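Long-range contacts in putative zinc protease (Bordetella pertussis, PDB 3IH6), which probably acts as a zinc-dependent metalloendopeptidase of the peptidase M16 family, here represented by one fragment that includes much of an inactive M16 domain: residues G37-V42 / R162-E167; A47-A52 / E122-K127; S57-A62 / T105-S110; K114-E119 / D172-A177. All coordinates share one frame; numbering follows the deposited sequence.

Contact 1: G37-V42 / R162-E167; sequences GSPDFV and RDRVRE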
loop_
_atom_site.group_PDB
_atom_site.type_symbol
_atom_site.label_atom_id
_atom_site.label_comp_id
_atom_site.label_asym_id
_atom_site.label_seq_id
_atom_site.Cartn_x
_atom_site.Cartn_y
_atom_site.Cartn_z
ATOM N N GLY E 37 14.498 25.328 4.441
ATOM C CA GLY E 37 14.483 26.389 3.440
ATOM C C GLY E 37 15.837 26.693 2.799
ATOM O O GLY E 37 15.914 27.423 1.782
ATOM N N SER E 38 16.900 26.164 3.389
ATOM C CA SER E 38 18.256 26.373 2.882
ATOM C C SER E 38 18.539 25.463 1.668
ATOM O O SER E 38 18.141 24.294 1.685
ATOM C CB SER E 38 19.244 26.044 4.000
ATOM O OG SER E 38 20.565 25.867 3.522
ATOM N N PRO E 39 19.219 25.991 0.612
ATOM C CA PRO E 39 19.826 25.206 -0.496
ATOM C C PRO E 39 20.499 23.899 -0.018
ATOM O O PRO E 39 20.230 22.797 -0.548
ATOM C CB PRO E 39 20.901 26.172 -1.057
ATOM C CG PRO E 39 20.655 27.498 -0.384
ATOM C CD PRO E 39 19.364 27.433 0.364
ATOM N N ASP E 40 21.313 24.013 1.024
ATOM C CA ASP E 40 22.002 22.861 1.639
ATOM C C ASP E 40 21.131 21.691 2.062
ATOM O O ASP E 40 21.583 20.535 2.120
ATOM C CB ASP E 40 22.848 23.355 2.816
ATOM C CG ASP E 40 23.934 24.299 2.348
ATOM O OD1 ASP E 40 24.300 24.146 1.166
ATOM O OD2 ASP E 40 24.370 25.201 3.110
ATOM N N PHE E 41 19.879 21.961 2.363
ATOM C CA PHE E 41 19.061 20.888 2.918
ATOM C C PHE E 41 18.987 19.737 1.932
ATOM O O PHE E 41 19.254 18.588 2.304
ATOM C CB PHE E 41 17.674 21.388 3.342
ATOM C CG PHE E 41 16.794 20.322 3.944
ATOM C CD1 PHE E 41 16.671 20.215 5.329
ATOM C CD2 PHE E 41 16.071 19.446 3.132
ATOM C CE1 PHE E 41 15.867 19.265 5.904
ATOM C CE2 PHE E 41 15.235 18.493 3.695
ATOM C CZ PHE E 41 15.118 18.412 5.093
ATOM N N VAL E 42 18.617 20.006 0.686
ATOM C CA VAL E 42 18.551 18.892 -0.252
ATOM C C VAL E 42 19.899 18.288 -0.547
ATOM O O VAL E 42 19.975 17.065 -0.815
ATOM C CB VAL E 42 17.766 19.150 -1.550
ATOM C CG1 VAL E 42 16.371 19.560 -1.219
ATOM C CG2 VAL E 42 18.434 20.153 -2.405
ATOM N N ARG E 162 11.891 19.872 -4.906
ATOM C CA ARG E 162 11.942 19.185 -6.196
ATOM C C ARG E 162 12.785 19.953 -7.207
ATOM O O ARG E 162 13.637 19.358 -7.887
ATOM C CB ARG E 162 10.520 18.976 -6.751
ATOM C CG ARG E 162 10.406 17.902 -7.825
ATOM C CD ARG E 162 10.531 18.467 -9.208
ATOM N NE ARG E 162 9.371 19.289 -9.503
ATOM C CZ ARG E 162 8.602 19.142 -10.573
ATOM N NH1 ARG E 162 7.552 19.944 -10.741
ATOM N NH2 ARG E 162 8.897 18.220 -11.481
ATOM N N ASP E 163 12.554 21.269 -7.309
ATOM C CA ASP E 163 13.268 22.075 -8.295
ATOM C C ASP E 163 14.752 22.134 -7.996
ATOM O O ASP E 163 15.573 22.003 -8.901
ATOM C CB ASP E 163 12.678 23.485 -8.445
ATOM C CG ASP E 163 11.363 23.486 -9.234
ATOM O OD1 ASP E 163 11.184 22.612 -10.125
ATOM O OD2 ASP E 163 10.509 24.350 -8.938
ATOM N N ARG E 164 15.074 22.299 -6.718
ATOM C CA ARG E 164 16.462 22.329 -6.238
ATOM C C ARG E 164 17.170 21.004 -6.492
ATOM O O ARG E 164 18.338 20.980 -6.787
ATOM C CB ARG E 164 16.472 22.606 -4.748
ATOM C CG ARG E 164 16.173 24.052 -4.396
ATOM C CD ARG E 164 15.917 24.201 -2.914
ATOM N NE ARG E 164 15.966 25.622 -2.555
ATOM C CZ ARG E 164 15.642 26.141 -1.371
ATOM N NH1 ARG E 164 15.217 25.373 -0.366
ATOM N NH2 ARG E 164 15.729 27.442 -1.201
ATOM N N VAL E 165 16.440 19.897 -6.380
ATOM C CA VAL E 165 17.037 18.581 -6.631
ATOM C C VAL E 165 17.308 18.382 -8.118
ATOM O O VAL E 165 18.398 17.956 -8.497
ATOM C CB VAL E 165 16.170 17.432 -6.049
ATOM C CG1 VAL E 165 16.517 16.065 -6.706
ATOM C CG2 VAL E 165 16.319 17.386 -4.553
ATOM N N ARG E 166 16.345 18.694 -8.969
ATOM C CA ARG E 166 16.579 18.524 -10.407
ATOM C C ARG E 166 17.703 19.400 -10.973
ATOM O O ARG E 166 18.279 19.031 -11.983
ATOM C CB ARG E 166 15.296 18.640 -11.220
ATOM C CG ARG E 166 14.524 19.888 -10.993
ATOM C CD ARG E 166 13.101 19.712 -11.481
ATOM N NE ARG E 166 12.894 20.224 -12.832
ATOM C CZ ARG E 166 12.866 21.516 -13.154
ATOM N NH1 ARG E 166 13.050 22.451 -12.223
ATOM N NH2 ARG E 166 12.666 21.874 -14.422
ATOM N N GLU E 167 18.049 20.501 -10.297
ATOM C CA GLU E 167 19.068 21.442 -10.767
ATOM C C GLU E 167 20.382 21.365 -9.990
ATOM O O GLU E 167 21.366 22.029 -10.327
ATOM C CB GLU E 167 18.510 22.864 -10.733
HETATM O O HOH W 1 16.877 22.687 0.048
#
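The carbonyl oxygen of Gly37 is gripped by two N-H groups of one guanidinium: Arg164 NH2 lies 3.0 Å from Gly37 O, and Arg164 NH1 gives a second, weak bond to the same atom. The grip is bent, with an N-H...O angle of 136° at NH2, and the donor stands above the carbonyl plane, off the lone-pair directions. Arg164 gets there by an extended chain: CG is anti to its own carbonyl carbon (chi1 -75°), and the side chain runs straight from CG to NE, away from helix 157-167. One face of its guanidinium lies against the start of helix 39-52, with Pro39 N 4.0 Å above the plane and over its centre. A water ties the same parts together, donating to Ser38 O at 2.6 Å, accepting from Val42 N and, weakly, from Arg164 NH1. Ser38 is the N-cap of helix 39-52, its OG taking a weak bond from Asp40 N. Deeper in, the contact turns apolar. Val42 sets CG2 in the crowded position between backbone N and carbonyl carbon and presses it on Arg164 CB at 3.9 Å, while Val42 CB meets Val165 CG2 at 3.8 Å. Val165 also packs on Trp128 and Leu129 of helix 118-136. On the far side of its helix, Asp163 holds Arg166 in a salt bridge and bonds Tyr191 of the second subunit. Arg164 thus ties the loop before helix 39-52 to helix 157-167, although a positive charge near a helix start would, if anything, be expected to be slightly unfavourable.

Contact 2: A47-A52 / E122-K127; sequences AATILA and ERARSK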
loop_
_atom_site.group_PDB
_atom_site.type_symbol
_atom_site.label_atom_id
_atom_site.label_comp_id
_atom_site.label_asym_id
_atom_site.label_seq_id
_atom_site.Cartn_x
_atom_site.Cartn_y
_atom_site.Cartn_z
ATOM N N ALA E 47 23.137 13.525 -0.423
ATOM C CA ALA E 47 24.355 12.964 0.146
ATOM C C ALA E 47 24.115 11.701 0.966
ATOM O O ALA E 47 24.864 10.712 0.836
ATOM C CB ALA E 47 25.021 13.983 1.003
ATOM N N ALA E 48 23.118 11.727 1.859
ATOM C CA ALA E 48 22.895 10.562 2.706
ATOM C C ALA E 48 22.576 9.321 1.868
ATOM O O ALA E 48 22.947 8.215 2.229
ATOM C CB ALA E 48 21.819 10.842 3.750
ATOM N N THR E 49 21.934 9.508 0.729
ATOM C CA THR E 49 21.662 8.390 -0.188
ATOM C C THR E 49 22.951 7.914 -0.847
ATOM O O THR E 49 23.132 6.717 -1.045
ATOM C CB THR E 49 20.722 8.825 -1.336
ATOM O OG1 THR E 49 19.450 9.167 -0.831
ATOM C CG2 THR E 49 20.542 7.731 -2.372
ATOM N N ILE E 50 23.837 8.850 -1.201
ATOM C CA ILE E 50 25.111 8.456 -1.775
ATOM C C ILE E 50 25.927 7.686 -0.740
ATOM O O ILE E 50 26.586 6.735 -1.087
ATOM C CB ILE E 50 25.934 9.655 -2.265
ATOM C CG1 ILE E 50 25.259 10.320 -3.484
ATOM C CG2 ILE E 50 27.421 9.228 -2.522
ATOM C CD1 ILE E 50 25.776 11.737 -3.769
ATOM N N LEU E 51 25.879 8.113 0.513
ATOM C CA LEU E 51 26.652 7.497 1.593
ATOM C C LEU E 51 26.143 6.166 2.065
ATOM O O LEU E 51 26.930 5.306 2.517
ATOM C CB LEU E 51 26.735 8.448 2.827
ATOM C CG LEU E 51 27.458 9.750 2.446
ATOM C CD1 LEU E 51 27.047 10.891 3.345
ATOM C CD2 LEU E 51 28.981 9.561 2.396
ATOM N N ALA E 52 24.839 5.981 2.002
ATOM C CA ALA E 52 24.231 4.911 2.793
ATOM C C ALA E 52 23.455 3.889 2.023
ATOM O O ALA E 52 23.222 2.827 2.529
ATOM C CB ALA E 52 23.362 5.517 3.934
ATOM N N GLU E 122 23.847 11.498 -9.773
ATOM C CA GLU E 122 22.733 11.091 -10.606
ATOM C C GLU E 122 22.011 9.902 -9.962
ATOM O O GLU E 122 20.792 9.806 -10.067
ATOM C CB GLU E 122 23.185 10.729 -12.017
ATOM C CG GLU E 122 23.693 11.869 -12.892
ATOM C CD GLU E 122 22.741 13.062 -12.931
ATOM O OE1 GLU E 122 21.539 12.924 -12.612
ATOM O OE2 GLU E 122 23.206 14.165 -13.287
ATOM N N ARG E 123 22.744 8.977 -9.322
ATOM C CA ARG E 123 22.052 7.869 -8.631
ATOM C C ARG E 123 21.081 8.388 -7.520
ATOM O O ARG E 123 19.897 8.018 -7.464
ATOM C CB ARG E 123 23.043 6.837 -8.078
ATOM C CG ARG E 123 22.404 5.895 -7.045
ATOM C CD ARG E 123 23.278 4.709 -6.604
ATOM N NE ARG E 123 24.534 5.088 -5.962
ATOM C CZ ARG E 123 24.723 5.376 -4.659
ATOM N NH1 ARG E 123 23.720 5.400 -3.782
ATOM N NH2 ARG E 123 25.950 5.669 -4.230
ATOM N N ALA E 124 21.584 9.296 -6.681
ATOM C CA ALA E 124 20.786 9.865 -5.603
ATOM C C ALA E 124 19.660 10.761 -6.123
ATOM O O ALA E 124 18.530 10.730 -5.572
ATOM C CB ALA E 124 21.663 10.619 -4.672
ATOM N N ARG E 125 19.945 11.495 -7.210
ATOM C CA ARG E 125 18.931 12.358 -7.838
ATOM C C ARG E 125 17.797 11.541 -8.417
ATOM O O ARG E 125 16.622 11.867 -8.216
ATOM C CB ARG E 125 19.530 13.266 -8.939
ATOM C CG ARG E 125 18.698 14.536 -9.164
ATOM C CD ARG E 125 18.749 15.162 -10.579
ATOM N NE ARG E 125 20.079 15.172 -11.196
ATOM C CZ ARG E 125 21.002 16.110 -11.006
ATOM N NH1 ARG E 125 22.166 16.004 -11.627
ATOM N NH2 ARG E 125 20.776 17.159 -10.228
ATOM N N SER E 126 18.128 10.486 -9.164
ATOM C CA SER E 126 17.059 9.648 -9.754
ATOM C C SER E 126 16.116 9.061 -8.688
ATOM O O SER E 126 14.879 9.125 -8.825
ATOM C CB SER E 126 17.618 8.552 -10.663
ATOM O OG SER E 126 16.549 7.912 -11.369
ATOM N N LYS E 127 16.703 8.515 -7.621
ATOM C CA LYS E 127 15.937 7.958 -6.507
ATOM C C LYS E 127 14.983 8.992 -5.894
ATOM O O LYS E 127 13.779 8.721 -5.670
ATOM C CB LYS E 127 16.887 7.421 -5.434
ATOM C CG LYS E 127 16.169 6.924 -4.181
ATOM C CD LYS E 127 17.174 6.413 -3.135
ATOM C CE LYS E 127 16.577 5.225 -2.390
ATOM N NZ LYS E 127 15.860 5.645 -1.164
HETATM O O HOH W 2 18.130 10.646 -2.399
#
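Two helices of the alpha-beta M16 domain cross here, helix 39-52 and helix 118-136, with the axes of their short segments 8.7 Å apart and the N-to-C directions at 117°. The nearest approach of the backbones is at Thr49 and Ala124, where the small alanine methyl lets the helices come close. Ala124 CB sits between two side chains: Ile50 CG1 touches it at 3.8 Å and Thr49 CG2 at 3.9 Å. Thr49 CG2, anti to its backbone N (chi1 -65° for OG1), also reaches the Lys127 chain at CD, 3.7 Å away. The other branch ends in Thr49 OG1, which lies 2.5 Å from a water. That water donates to Ala124 O, so the threonine spans the interface with a methyl and a hydroxyl. Arg123 leaves its helix with CG anti to the backbone N, then bends at chi3 (61°) to lay its guanidinium edge along the end of helix 39-52. Arg123 NH1 bonds Thr49 O at 3.1 Å from above the carbonyl plane, and Arg123 NH2 gives a straight but weak bond to Ile50 O at 3.4 Å. Arg125, on the other side, holds Glu122 side-on with NE and NH1. A positive guanidinium on carbonyls of the last turn of helix 39-52 would suit the negative C-terminal end of its dipole, and so probably steadies that end electrostatically.

Contact 3: S57-A62 / T105-S110; sequences SRLYHA and TATLES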
loop_
_atom_site.group_PDB
_atom_site.type_symbol
_atom_site.label_atom_id
_atom_site.label_comp_id
_atom_site.label_asym_id
_atom_site.label_seq_id
_atom_site.Cartn_x
_atom_site.Cartn_y
_atom_site.Cartn_z
ATOM N N SER E 57 27.366 2.416 -2.092
ATOM C CA SER E 57 27.378 3.589 -1.219
ATOM C C SER E 57 28.738 3.687 -0.475
ATOM O O SER E 57 29.394 2.681 -0.300
ATOM C CB SER E 57 26.261 3.478 -0.205
ATOM O OG SER E 57 26.574 2.451 0.729
ATOM N N ARG E 58 29.117 4.870 -0.003
ATOM C CA ARG E 58 30.442 5.076 0.589
ATOM C C ARG E 58 30.567 4.240 1.867
ATOM O O ARG E 58 31.543 3.495 2.045
ATOM C CB ARG E 58 30.725 6.570 0.864
ATOM C CG ARG E 58 30.754 7.514 -0.373
ATOM C CD ARG E 58 31.870 7.094 -1.396
ATOM N NE ARG E 58 32.083 8.029 -2.515
ATOM C CZ ARG E 58 32.878 9.099 -2.458
ATOM N NH1 ARG E 58 33.522 9.412 -1.334
ATOM N NH2 ARG E 58 33.003 9.895 -3.505
ATOM N N LEU E 59 29.570 4.340 2.747
ATOM C CA LEU E 59 29.542 3.530 3.955
ATOM C C LEU E 59 29.628 2.016 3.675
ATOM O O LEU E 59 30.442 1.305 4.294
ATOM C CB LEU E 59 28.339 3.876 4.846
ATOM C CG LEU E 59 28.365 5.295 5.447
ATOM C CD1 LEU E 59 27.012 5.673 6.148
ATOM C CD2 LEU E 59 29.496 5.421 6.416
ATOM N N TYR E 60 28.778 1.529 2.785
ATOM C CA TYR E 60 28.748 0.109 2.543
ATOM C C TYR E 60 30.129 -0.360 2.135
ATOM O O TYR E 60 30.651 -1.303 2.716
ATOM C CB TYR E 60 27.686 -0.277 1.509
ATOM C CG TYR E 60 27.475 -1.790 1.347
ATOM C CD1 TYR E 60 26.390 -2.420 1.968
ATOM C CD2 TYR E 60 28.337 -2.580 0.539
ATOM C CE1 TYR E 60 26.160 -3.804 1.846
ATOM C CE2 TYR E 60 28.107 -3.996 0.390
ATOM C CZ TYR E 60 26.993 -4.568 1.043
ATOM O OH TYR E 60 26.728 -5.897 0.922
ATOM N N HIS E 61 30.737 0.332 1.179
ATOM C CA HIS E 61 32.040 -0.076 0.688
ATOM C C HIS E 61 33.157 -0.033 1.754
ATOM O O HIS E 61 34.060 -0.861 1.733
ATOM C CB HIS E 61 32.444 0.781 -0.510
ATOM C CG HIS E 61 33.579 0.202 -1.274
ATOM N ND1 HIS E 61 33.418 -0.862 -2.132
ATOM C CD2 HIS E 61 34.898 0.502 -1.281
ATOM C CE1 HIS E 61 34.590 -1.186 -2.645
ATOM N NE2 HIS E 61 35.505 -0.381 -2.136
ATOM N N ALA E 62 33.087 0.932 2.673
ATOM C CA ALA E 62 34.116 1.072 3.710
ATOM C C ALA E 62 33.960 0.027 4.805
ATOM O O ALA E 62 34.951 -0.471 5.328
ATOM C CB ALA E 62 34.081 2.480 4.304
ATOM N N THR E 105 32.725 7.231 10.891
ATOM C CA THR E 105 32.850 8.692 11.006
ATOM C C THR E 105 33.983 9.233 10.118
ATOM O O THR E 105 33.868 10.325 9.561
ATOM C CB THR E 105 33.092 9.171 12.454
ATOM O OG1 THR E 105 34.278 8.550 12.965
ATOM C CG2 THR E 105 31.906 8.863 13.359
ATOM N N ALA E 106 35.082 8.491 9.989
ATOM C CA ALA E 106 36.134 8.888 9.020
ATOM C C ALA E 106 35.597 9.024 7.601
ATOM O O ALA E 106 35.974 9.935 6.880
ATOM C CB ALA E 106 37.308 7.946 9.059
ATOM N N THR E 107 34.695 8.145 7.183
ATOM C CA THR E 107 34.210 8.176 5.784
ATOM C C THR E 107 33.334 9.392 5.612
ATOM O O THR E 107 33.413 10.114 4.602
ATOM C CB THR E 107 33.335 6.919 5.464
ATOM O OG1 THR E 107 34.065 5.734 5.765
ATOM C CG2 THR E 107 32.837 6.914 4.016
ATOM N N LEU E 108 32.491 9.613 6.611
ATOM C CA LEU E 108 31.514 10.698 6.573
ATOM C C LEU E 108 32.184 12.060 6.578
ATOM O O LEU E 108 31.807 12.936 5.820
ATOM C CB LEU E 108 30.537 10.595 7.750
ATOM C CG LEU E 108 29.544 9.437 7.731
ATOM C CD1 LEU E 108 28.749 9.340 9.062
ATOM C CD2 LEU E 108 28.619 9.460 6.522
ATOM N N GLU E 109 33.202 12.212 7.418
ATOM C CA GLU E 109 33.871 13.481 7.638
ATOM C C GLU E 109 35.114 13.721 6.778
ATOM O O GLU E 109 35.787 14.769 6.896
ATOM C CB GLU E 109 34.187 13.597 9.120
ATOM C CG GLU E 109 32.923 13.354 9.947
ATOM C CD GLU E 109 33.181 13.266 11.420
ATOM O OE1 GLU E 109 34.337 13.486 11.884
ATOM O OE2 GLU E 109 32.207 12.999 12.132
ATOM N N SER E 110 35.402 12.806 5.857
ATOM C CA SER E 110 36.532 13.059 4.957
ATOM C C SER E 110 36.197 13.102 3.455
ATOM O O SER E 110 37.058 12.895 2.603
ATOM C CB SER E 110 37.661 12.071 5.252
ATOM O OG SER E 110 37.300 10.787 4.774
#
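Leu59 and Leu108 cross at about a right angle, and their methyl tips mark the apolar side of a helix pair: helix 58-63 against helix 97-109, both lying on the antiparallel sheet of the M16 domain. The short segments run roughly antiparallel, at 143°, with their axes 9.9 Å apart. Both leucines keep CG anti to the carbonyl carbon and CD1 anti or nearly so along the chain, which carries the ends toward each other although neither CB points across. Leu59 CD1 then lies 4.1 Å from Leu108 CD2, tip to tip, and both residues also rest on Phe87 of strand 84-90. Beside this pair, Thr107 points at the other helix, its two branches splitting between neighbours one turn apart. Thr107 CG2, anti to the backbone N, touches Arg58 CB at 3.8 Å. OG1, anti to the carbonyl carbon, faces the Ala62 methyl, but its polar partner is Thr103 O one turn back in its own helix, so the hydroxyl is satisfied without crossing. Arg58 bends at chi2 (-60°) and takes its guanidinium away, to a salt bridge with Glu120 and a bond to Lys114 O; of its side chain, CB is the atom that meets Thr107. No hydrogen bond joins the two segments; they meet by van der Waals packing, including Ala62 CB on Thr107 OG1 at 3.6 Å. Ser57 caps the start of helix 58-63, where its OG accepts from Tyr60 N at 3.2 Å. In segment 105-110, Ser110 OG donates back to Ala106 O at 2.6 Å.

Contact 4: K114-E119 / D172-A177; sequences KPFSQE and DVQRAA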
loop_
_atom_site.group_PDB
_atom_site.type_symbol
_atom_site.label_atom_id
_atom_site.label_comp_id
_atom_site.label_asym_id
_atom_site.label_seq_id
_atom_site.Cartn_x
_atom_site.Cartn_y
_atom_site.Cartn_z
ATOM N N LYS E 114 37.626 12.938 -0.752
ATOM C CA LYS E 114 37.031 11.851 -1.503
ATOM C C LYS E 114 35.669 12.262 -2.144
ATOM O O LYS E 114 34.654 11.638 -1.858
ATOM C CB LYS E 114 36.843 10.652 -0.556
ATOM C CG LYS E 114 37.165 9.299 -1.183
ATOM C CD LYS E 114 37.122 8.190 -0.121
ATOM C CE LYS E 114 37.450 6.812 -0.709
ATOM N NZ LYS E 114 36.513 6.468 -1.806
ATOM N N PRO E 115 35.659 13.304 -3.003
ATOM C CA PRO E 115 34.457 14.020 -3.470
ATOM C C PRO E 115 33.478 13.158 -4.277
ATOM O O PRO E 115 33.882 12.304 -5.046
ATOM C CB PRO E 115 35.020 15.099 -4.387
ATOM C CG PRO E 115 36.275 14.525 -4.916
ATOM C CD PRO E 115 36.853 13.699 -3.777
ATOM N N PHE E 116 32.192 13.385 -4.075
ATOM C CA PHE E 116 31.167 12.764 -4.882
ATOM C C PHE E 116 31.479 12.837 -6.397
ATOM O O PHE E 116 31.961 13.872 -6.912
ATOM C CB PHE E 116 29.821 13.447 -4.588
ATOM C CG PHE E 116 29.362 13.311 -3.148
ATOM C CD1 PHE E 116 28.773 14.383 -2.485
ATOM C CD2 PHE E 116 29.508 12.106 -2.454
ATOM C CE1 PHE E 116 28.333 14.254 -1.149
ATOM C CE2 PHE E 116 29.084 11.979 -1.085
ATOM C CZ PHE E 116 28.513 13.040 -0.449
ATOM N N SER E 117 31.186 11.737 -7.093
ATOM C CA SER E 117 31.247 11.678 -8.538
ATOM C C SER E 117 29.920 12.160 -9.116
ATOM O O SER E 117 28.887 12.134 -8.411
ATOM C CB SER E 117 31.446 10.239 -8.974
ATOM O OG SER E 117 30.248 9.501 -8.718
ATOM N N GLN E 118 29.943 12.554 -10.394
ATOM C CA GLN E 118 28.728 12.982 -11.124
ATOM C C GLN E 118 27.700 11.867 -11.116
ATOM O O GLN E 118 26.509 12.115 -10.842
ATOM C CB GLN E 118 29.041 13.391 -12.584
ATOM C CG GLN E 118 27.912 14.122 -13.333
ATOM C CD GLN E 118 27.229 15.208 -12.511
ATOM O OE1 GLN E 118 27.874 15.984 -11.802
ATOM N NE2 GLN E 118 25.899 15.236 -12.567
ATOM N N GLU E 119 28.184 10.655 -11.404
ATOM C CA GLU E 119 27.377 9.416 -11.410
ATOM C C GLU E 119 26.713 9.136 -10.054
ATOM O O GLU E 119 25.574 8.645 -9.980
ATOM C CB GLU E 119 28.287 8.232 -11.816
ATOM C CG GLU E 119 27.586 6.869 -11.962
ATOM C CD GLU E 119 28.546 5.752 -12.378
ATOM O OE1 GLU E 119 29.644 6.078 -12.872
ATOM O OE2 GLU E 119 28.217 4.549 -12.217
ATOM N N ASP E 172 27.640 21.998 -5.100
ATOM C CA ASP E 172 26.717 22.352 -4.013
ATOM C C ASP E 172 26.334 21.207 -3.100
ATOM O O ASP E 172 26.152 21.409 -1.890
ATOM C CB ASP E 172 25.465 23.003 -4.591
ATOM C CG ASP E 172 25.781 24.335 -5.241
ATOM O OD1 ASP E 172 26.712 25.025 -4.760
ATOM O OD2 ASP E 172 25.124 24.694 -6.230
ATOM N N VAL E 173 26.186 20.013 -3.675
ATOM C CA VAL E 173 25.930 18.860 -2.856
ATOM C C VAL E 173 27.201 18.510 -2.058
ATOM O O VAL E 173 27.106 18.214 -0.870
ATOM C CB VAL E 173 25.371 17.659 -3.665
ATOM C CG1 VAL E 173 25.131 16.461 -2.745
ATOM C CG2 VAL E 173 24.065 18.041 -4.384
ATOM N N GLN E 174 28.380 18.598 -2.699
ATOM C CA GLN E 174 29.657 18.383 -1.996
ATOM C C GLN E 174 29.793 19.351 -0.834
ATOM O O GLN E 174 30.045 18.950 0.313
ATOM C CB GLN E 174 30.848 18.552 -2.942
ATOM C CG GLN E 174 32.237 18.334 -2.302
ATOM C CD GLN E 174 32.591 16.874 -2.076
ATOM O OE1 GLN E 174 31.971 15.957 -2.667
ATOM N NE2 GLN E 174 33.595 16.633 -1.218
ATOM N N ARG E 175 29.658 20.640 -1.135
ATOM C CA ARG E 175 29.848 21.667 -0.109
ATOM C C ARG E 175 28.916 21.446 1.081
ATOM O O ARG E 175 29.340 21.550 2.239
ATOM C CB ARG E 175 29.627 23.058 -0.677
ATOM C CG ARG E 175 29.402 24.091 0.416
ATOM C CD ARG E 175 29.348 25.467 -0.126
ATOM N NE ARG E 175 28.388 25.565 -1.226
ATOM C CZ ARG E 175 27.073 25.689 -1.076
ATOM N NH1 ARG E 175 26.533 25.716 0.143
ATOM N NH2 ARG E 175 26.304 25.784 -2.158
ATOM N N ALA E 176 27.653 21.134 0.798
ATOM C CA ALA E 176 26.665 20.840 1.859
ATOM C C ALA E 176 27.104 19.683 2.779
ATOM O O ALA E 176 27.162 19.815 4.011
ATOM C CB ALA E 176 25.287 20.574 1.249
ATOM N N ALA E 177 27.425 18.554 2.183
ATOM C CA ALA E 177 27.864 17.401 2.958
ATOM C C ALA E 177 29.135 17.731 3.698
ATOM O O ALA E 177 29.251 17.421 4.896
ATOM C CB ALA E 177 28.092 16.196 2.042
HETATM O O HOH W 3 31.871 16.325 -5.545
#
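Gln174 leaves its helix with CG anti to the backbone N (chi1 -179°) and then bends at chi2 (77°), which swings its amide onto the loop before helix 118-136. Phe116 holds CG anti to its own carbonyl carbon, so its ring drops toward helix 170-180. Gln174 OE1 accepts from Phe116 N at 2.9 Å, in the amide's carbonyl plane. A water adds a second grip on the same oxygen, donating to Gln174 OE1 at 2.9 Å and to Phe116 O at 2.8 Å. Gln174 NE2 donates to Leu111 O, so both ends of the amide are used on the loop. This loop joins helix 97-109 to helix 118-136 in the M16 domain, and Ser117 is the N-cap of the latter, its OG accepting from Glu120 N. The ring stands oblique to the amide and turns its edge to the helix: Phe116 CE1 meets Ala177 CB at 3.7 Å, and Phe116 CD1 meets Val173 CG1 at 4.2 Å. Ala47 and Ile50 of helix 39-52 also pack on the ring. Pro115 CB rests 3.6 Å from Gln174 OE1.

Overall arrangement
Contacts 1, 2 and 4 gather round helix 39-52: contact 1 at its start and contact 2 toward its end, where contact 4 also packs, through Phe116 on Ala47 and Ile50. Their centres lie 10 to 14 Å apart, while contacts 1 and 3 stand 23 Å apart without touching. Along the chain, contact 3 is nested in the loop closed by contact 2, which is nested in that of contact 1; contact 4 crosses both. Contact 4 meets contact 1 through the Asp40-Arg175 salt bridge and contact 3 through Arg58 and Lys114 O; contacts 2 and 3 join through the Leu51-Leu59 backbone bond. Helices distant in sequence thus form one layer beside the five-stranded antiparallel sheet.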